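Local coordinates for probable transcriptional regulator (Vibrio vulnificus, PDB 4GHJ), which probably binds DNA through a helix-turn-helix domain of the XRE-like family and so regulates transcription, working from a two-subunit assembly, at residues I37-R40 against L41-A44; G60-R63 against K64-L67; L86-T89 against E90-D93. All coordinates share one frame; numbering follows the deposited sequence.

Contact 1 of 3, residues I37-R40 against L41-A44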
loop_
_atom_site.group_PDB
_atom_site.type_symbol
_atom_site.label_atom_id
_atom_site.label_comp_id
_atom_site.label_asym_id
_atom_site.label_seq_id
_atom_site.Cartn_x
_atom_site.Cartn_y
_atom_site.Cartn_z
ATOM N N ILE B 37 -3.529 -4.672 7.827
ATOM C CA ILE B 37 -2.983 -3.321 7.614
ATOM C C ILE B 37 -4.044 -2.291 8.018
ATOM O O ILE B 37 -3.732 -1.281 8.631
ATOM C CB ILE B 37 -2.481 -3.101 6.163
ATOM C CG1 ILE B 37 -1.218 -3.939 5.933
ATOM C CG2 ILE B 37 -2.173 -1.623 5.903
ATOM C CD1 ILE B 37 -0.743 -3.964 4.510
ATOM N N GLY B 38 -5.306 -2.564 7.697
ATOM C CA GLY B 38 -6.399 -1.689 8.128
ATOM C C GLY B 38 -6.396 -1.516 9.647
ATOM O O GLY B 38 -6.502 -0.405 10.153
ATOM N N ASP B 39 -6.269 -2.625 10.372
ATOM C CA ASP B 39 -6.253 -2.608 11.827
ATOM C C ASP B 39 -5.033 -1.855 12.374
ATOM O O ASP B 39 -5.115 -1.166 13.395
ATOM C CB ASP B 39 -6.301 -4.030 12.357
ATOM C CG ASP B 39 -6.629 -4.094 13.817
ATOM O OD1 ASP B 39 -7.446 -3.271 14.298
ATOM O OD2 ASP B 39 -6.108 -5.016 14.484
ATOM N N ARG B 40 -3.910 -1.959 11.673
ATOM C CA ARG B 40 -2.684 -1.216 12.067
ATOM C C ARG B 40 -2.878 0.285 11.869
ATOM O O ARG B 40 -2.425 1.109 12.690
ATOM C CB ARG B 40 -1.475 -1.705 11.266
ATOM C CG ARG B 40 -1.065 -3.151 11.546
ATOM C CD ARG B 40 0.103 -3.572 10.623
ATOM N NE ARG B 40 0.355 -5.016 10.597
ATOM C CZ ARG B 40 1.241 -5.605 9.791
ATOM N NH1 ARG B 40 1.991 -4.880 8.956
ATOM N NH2 ARG B 40 1.381 -6.927 9.811
ATOM N N LEU B 41 -3.590 0.659 10.800
ATOM C CA LEU B 41 -3.868 2.072 10.540
ATOM C C LEU B 41 -4.765 2.594 11.662
ATOM O O LEU B 41 -4.549 3.698 12.167
ATOM C CB LEU B 41 -4.530 2.288 9.168
ATOM C CG LEU B 41 -3.729 2.174 7.860
ATOM C CD1 LEU B 41 -4.707 2.195 6.654
ATOM C CD2 LEU B 41 -2.698 3.299 7.717
ATOM N N LYS B 42 -5.794 1.811 12.019
ATOM C CA LYS B 42 -6.688 2.165 13.125
ATOM C C LYS B 42 -5.918 2.376 14.445
ATOM O O LYS B 42 -6.127 3.391 15.113
ATOM C CB LYS B 42 -7.785 1.107 13.314
ATOM C CG LYS B 42 -8.668 1.297 14.539
ATOM C CD LYS B 42 -9.722 0.179 14.657
ATOM C CE LYS B 42 -10.591 0.394 15.871
ATOM N NZ LYS B 42 -11.419 -0.793 16.166
ATOM N N GLN B 43 -5.055 1.441 14.818
ATOM C CA GLN B 43 -4.319 1.571 16.089
ATOM C C GLN B 43 -3.270 2.703 16.065
ATOM O O GLN B 43 -2.992 3.309 17.102
ATOM C CB GLN B 43 -3.711 0.239 16.514
ATOM C CG GLN B 43 -4.756 -0.873 16.703
ATOM C CD GLN B 43 -5.874 -0.512 17.706
ATOM O OE1 GLN B 43 -5.659 0.217 18.679
ATOM N NE2 GLN B 43 -7.054 -1.063 17.483
ATOM N N ALA B 44 -2.697 2.988 14.896
ATOM C CA ALA B 44 -1.760 4.125 14.760
ATOM C C ALA B 44 -2.541 5.427 15.023
ATOM O O ALA B 44 -2.069 6.321 15.709
ATOM C CB ALA B 44 -1.098 4.143 13.370
#
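Helix 30-47, the first and longest helix of the chain, supplies this contact, in which Ile37-Arg40 bonds to Leu41-Ala44 one turn further on. Four successive i to i+4 hydrogen bonds carry it, from Leu41 N to Ile37 O (2.9 Å), from Lys42 N to Gly38 O (3.0 Å), from Gln43 N to Asp39 O and from Ala44 N to Arg40 O. On the outer side Asp39 CG stands anti to its own N (chi1 -166°). In one of the two modelled conformers of Gln43 its side chain lies alongside that of Asp39, pointing the same way, with OD1 3.9 Å from Gln43 NE2, which is not a hydrogen bond. Lys42 is fully extended and passes OD1 with CD at 4.1 Å, its NZ ending further off. The inner side belongs to the helical bundle of the helix-turn-helix fold: Leu41 packs on Leu83 and Ile37 on Met79, both of helix 76-85. Arg40 runs straight from CG to NE; its NH1 bonds to Ile92 O and Phe95 O of the second subunit, while NH2 forms a salt bridge with Glu36 of its own chain.

Contact 2 of 3, residues G60-R63 against K64-L67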
loop_
_atom_site.group_PDB
_atom_site.type_symbol
_atom_site.label_atom_id
_atom_site.label_comp_id
_atom_site.label_asym_id
_atom_site.label_seq_id
_atom_site.Cartn_x
_atom_site.Cartn_y
_atom_site.Cartn_z
ATOM N N GLY B 60 -7.845 15.874 3.928
ATOM C CA GLY B 60 -8.709 16.497 2.923
ATOM C C GLY B 60 -9.511 15.490 2.120
ATOM O O GLY B 60 -9.748 15.687 0.921
ATOM N N ILE B 61 -9.937 14.417 2.792
ATOM C CA ILE B 61 -10.743 13.362 2.181
ATOM C C ILE B 61 -12.011 13.113 3.004
ATOM O O ILE B 61 -12.200 13.701 4.079
ATOM C CB ILE B 61 -9.933 12.045 2.026
ATOM C CG1 ILE B 61 -9.540 11.470 3.405
ATOM C CG2 ILE B 61 -8.686 12.287 1.157
ATOM C CD1 ILE B 61 -8.639 10.234 3.329
ATOM N N ALA B 62 -12.873 12.236 2.500
ATOM C CA ALA B 62 -14.119 11.909 3.183
ATOM C C ALA B 62 -13.890 10.999 4.379
ATOM O O ALA B 62 -12.981 10.155 4.387
ATOM C CB ALA B 62 -15.100 11.246 2.224
ATOM N N ARG B 63 -14.737 11.168 5.378
ATOM C CA ARG B 63 -14.704 10.325 6.558
ATOM C C ARG B 63 -14.886 8.852 6.177
ATOM O O ARG B 63 -14.186 7.974 6.689
ATOM C CB ARG B 63 -15.803 10.730 7.523
ATOM C CG ARG B 63 -15.794 9.928 8.809
ATOM C CD ARG B 63 -16.902 10.344 9.746
ATOM N NE ARG B 63 -16.767 9.687 11.051
ATOM C CZ ARG B 63 -17.214 8.465 11.353
ATOM N NH1 ARG B 63 -17.846 7.725 10.449
ATOM N NH2 ARG B 63 -17.028 7.979 12.578
ATOM N N LYS B 64 -15.820 8.579 5.269
ATOM C CA LYS B 64 -16.083 7.200 4.893
ATOM C C LYS B 64 -14.844 6.561 4.253
ATOM O O LYS B 64 -14.652 5.361 4.342
ATOM C CB LYS B 64 -17.308 7.097 3.979
ATOM C CG LYS B 64 -17.724 5.649 3.643
ATOM C CD LYS B 64 -19.152 5.553 3.081
ATOM C CE LYS B 64 -19.312 6.154 1.678
ATOM N NZ LYS B 64 -18.599 5.369 0.622
ATOM N N THR B 65 -14.006 7.370 3.612
ATOM C CA THR B 65 -12.811 6.846 2.954
ATOM C C THR B 65 -11.840 6.323 4.004
ATOM O O THR B 65 -11.202 5.287 3.808
ATOM C CB THR B 65 -12.184 7.931 2.071
ATOM O OG1 THR B 65 -13.177 8.379 1.132
ATOM C CG2 THR B 65 -10.979 7.419 1.332
ATOM N N VAL B 66 -11.767 7.015 5.140
ATOM C CA VAL B 66 -10.899 6.597 6.243
ATOM C C VAL B 66 -11.481 5.334 6.905
ATOM O O VAL B 66 -10.761 4.387 7.233
ATOM C CB VAL B 66 -10.717 7.735 7.281
ATOM C CG1 VAL B 66 -9.959 7.231 8.541
ATOM C CG2 VAL B 66 -10.018 8.915 6.641
ATOM N N LEU B 67 -12.792 5.336 7.101
ATOM C CA LEU B 67 -13.489 4.201 7.709
ATOM C C LEU B 67 -13.229 2.926 6.895
ATOM O O LEU B 67 -12.846 1.892 7.459
ATOM C CB LEU B 67 -14.977 4.541 7.825
ATOM C CG LEU B 67 -15.962 3.558 8.474
ATOM C CD1 LEU B 67 -17.280 4.296 8.836
ATOM C CD2 LEU B 67 -16.243 2.400 7.560
HETATM O O HOH W 1 -12.520 10.711 -0.057
#
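This is a helix-start contact on the surface, within the helix-turn-helix motif itself: helix 52-59, this turn and helix 63-69, probably the recognition helix as in related XRE-family proteins. Ile61 reaches over the first turn of that helix and crosses Val66 and Thr65 at about a right angle. Its CG1 sits between the backbone N and carbonyl carbon (chi1 64°), and the chain then extends so that CD1 meets Val66 CG2 at 3.8 Å and Thr65 CG2 at 4.2 Å. Ala62 holds the N-cap position; a water links its backbone to the first turn, accepting from Ala62 N at 3.0 Å and hydrogen-bonding to Thr65 OG1 at 2.7 Å. Ala62 O receives two weak bonds, from Thr65 N and Val66 N. Arg63 O takes a weak bond from Val66 N and a well-formed one from Leu67 N (3.0 Å, 165° at the hydrogen). The Arg63 side chain is extended from CG to NE, which bonds weakly to Ser53 OG, and crosses Leu67 obliquely. At the start of the turn, Gly60, with positive phi, is the C' residue of the Schellman motif ending helix 52-59. The chemistry implies a helix start held by apolar contact and a water bridge; its first well-formed i to i+4 bond is that to Arg63 O.

Contact 3 of 3, residues L86-T89 against E90-D93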
loop_
_atom_site.group_PDB
_atom_site.type_symbol
_atom_site.label_atom_id
_atom_site.label_comp_id
_atom_site.label_asym_id
_atom_site.label_seq_id
_atom_site.Cartn_x
_atom_site.Cartn_y
_atom_site.Cartn_z
ATOM N N LEU B 86 -1.013 11.093 9.703
ATOM C CA LEU B 86 -0.524 10.540 10.965
ATOM C C LEU B 86 0.988 10.784 11.189
ATOM O O LEU B 86 1.558 10.309 12.169
ATOM C CB LEU B 86 -0.805 9.032 10.993
ATOM C CG LEU B 86 -2.262 8.605 10.882
ATOM C CD1 LEU B 86 -2.373 7.089 10.710
ATOM C CD2 LEU B 86 -3.036 9.073 12.100
ATOM N N ASP B 87 1.629 11.511 10.274
ATOM C CA ASP B 87 3.073 11.770 10.323
ATOM C C ASP B 87 3.824 10.425 10.336
ATOM O O ASP B 87 4.721 10.196 11.153
ATOM C CB ASP B 87 3.448 12.622 11.542
ATOM C CG ASP B 87 4.873 13.152 11.468
ATOM O OD1 ASP B 87 5.425 13.285 10.341
ATOM O OD2 ASP B 87 5.439 13.447 12.531
ATOM N N LEU B 88 3.415 9.531 9.437
ATOM C CA LEU B 88 4.011 8.193 9.290
ATOM C C LEU B 88 4.401 7.915 7.821
ATOM O O LEU B 88 4.577 6.764 7.423
ATOM C CB LEU B 88 3.011 7.130 9.778
ATOM C CG LEU B 88 2.804 6.986 11.285
ATOM C CD1 LEU B 88 1.706 5.967 11.625
ATOM C CD2 LEU B 88 4.126 6.575 11.940
ATOM N N THR B 89 4.567 8.972 7.034
ATOM C CA THR B 89 4.867 8.831 5.603
ATOM C C THR B 89 6.049 7.897 5.299
ATOM O O THR B 89 5.956 7.070 4.393
ATOM C CB THR B 89 5.131 10.206 4.940
ATOM O OG1 THR B 89 4.182 11.164 5.411
ATOM C CG2 THR B 89 5.062 10.089 3.384
ATOM N N GLU B 90 7.137 7.997 6.073
ATOM C CA GLU B 90 8.336 7.145 5.852
ATOM C C GLU B 90 8.083 5.638 6.008
ATOM O O GLU B 90 8.820 4.810 5.459
ATOM C CB GLU B 90 9.476 7.539 6.780
ATOM C CG GLU B 90 10.000 8.959 6.618
ATOM C CD GLU B 90 11.156 9.267 7.575
ATOM O OE1 GLU B 90 11.897 8.321 7.943
ATOM O OE2 GLU B 90 11.343 10.451 7.940
ATOM N N GLN B 91 7.044 5.278 6.760
ATOM C CA GLN B 91 6.668 3.879 6.900
ATOM C C GLN B 91 6.380 3.236 5.535
ATOM O O GLN B 91 6.468 2.024 5.410
ATOM C CB GLN B 91 5.445 3.740 7.806
ATOM C CG GLN B 91 5.739 4.026 9.267
ATOM C CD GLN B 91 6.548 2.914 9.918
ATOM O OE1 GLN B 91 6.166 1.723 9.890
ATOM N NE2 GLN B 91 7.677 3.288 10.505
ATOM N N ILE B 92 6.052 4.034 4.508
ATOM C CA ILE B 92 5.768 3.457 3.185
ATOM C C ILE B 92 6.991 2.691 2.671
ATOM O O ILE B 92 6.854 1.755 1.888
ATOM C CB ILE B 92 5.262 4.511 2.135
ATOM C CG1 ILE B 92 4.561 3.813 0.950
ATOM C CG2 ILE B 92 6.401 5.423 1.654
ATOM C CD1 ILE B 92 3.219 3.071 1.303
ATOM N N ASP B 93 8.179 3.077 3.130
ATOM C CA ASP B 93 9.435 2.388 2.747
ATOM C C ASP B 93 9.543 0.962 3.334
ATOM O O ASP B 93 10.431 0.184 2.931
ATOM C CB ASP B 93 10.639 3.204 3.159
ATOM C CG ASP B 93 10.769 4.520 2.391
ATOM O OD1 ASP B 93 10.024 4.811 1.415
ATOM O OD2 ASP B 93 11.652 5.279 2.789
#
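Glu90 is the second residue of a short 3-10 turn that begins at Thr89, and it lies against Leu88 and Thr89, which follow the end of helix 76-85. Its side chain extends beyond CG, leading off from the turn; Glu90 O is used further along, taking an i to i+3 bond from Asp93 N at 3.0 Å. Thr89 in turn packs on Met84 of its own chain and on Leu33 of the second subunit.

Gln91 comes next and makes the closest side-chain contact with Leu88. The two side chains run side by side in the same direction, Leu88 CD2 meeting Gln91 CG at 4.0 Å. Gln91 CG stands anti to its carbonyl carbon (chi1 -71°), which keeps it beside the Leu88 carbonyl, and a bend at chi2 then turns the amide. CB rests 3.2 Å from Leu88 O, and Gln91 N donates to that same oxygen at 3.0 Å from well above the carbonyl plane. The amide oxygen OE1 accepts from Ile96 N of the second subunit, a bond that would fix the rotation of the amide.

Ile92 repeats the pattern one residue on. Its N bonds to Thr89 O at 3.0 Å, fairly straight at the hydrogen (165°) but again from above the carbonyl plane, and its CG2 packs against the same oxygen at 3.2 Å. The rest of the side chain leads inward to Met79 and Ile80 of helix 76-85. Asp93 ends the segment with OD1 in a salt bridge to Arg40 NH1 of the second subunit.

Steep approach to the carbonyls and i to i+3 spacing are the marks of a 3-10 turn, here following the Schellman motif in which Asp87, with positive phi, ends helix 76-85, and forming part of the dimer interface.

Overall arrangement
Contact 1 is the most buried of the three, with four of its eight residues buried; contacts 2 and 3 lie on the surface. Their backbone chemistry follows their place: regular i to i+4 bonds in mid-helix at 37-44, weak bonds and a bridging water at the helix start of 60-67, and i to i+3 bonds in the turn of 86-93. Contacts 1 and 3 touch, Ala44 CB meeting Leu88 CD1 at 3.8 Å, and both face the second subunit and lie on the same interface. Contact 2 stands apart, about 15 Å from contact 1 between centres, and meets no other protein chain; all three pack on helix 76-85.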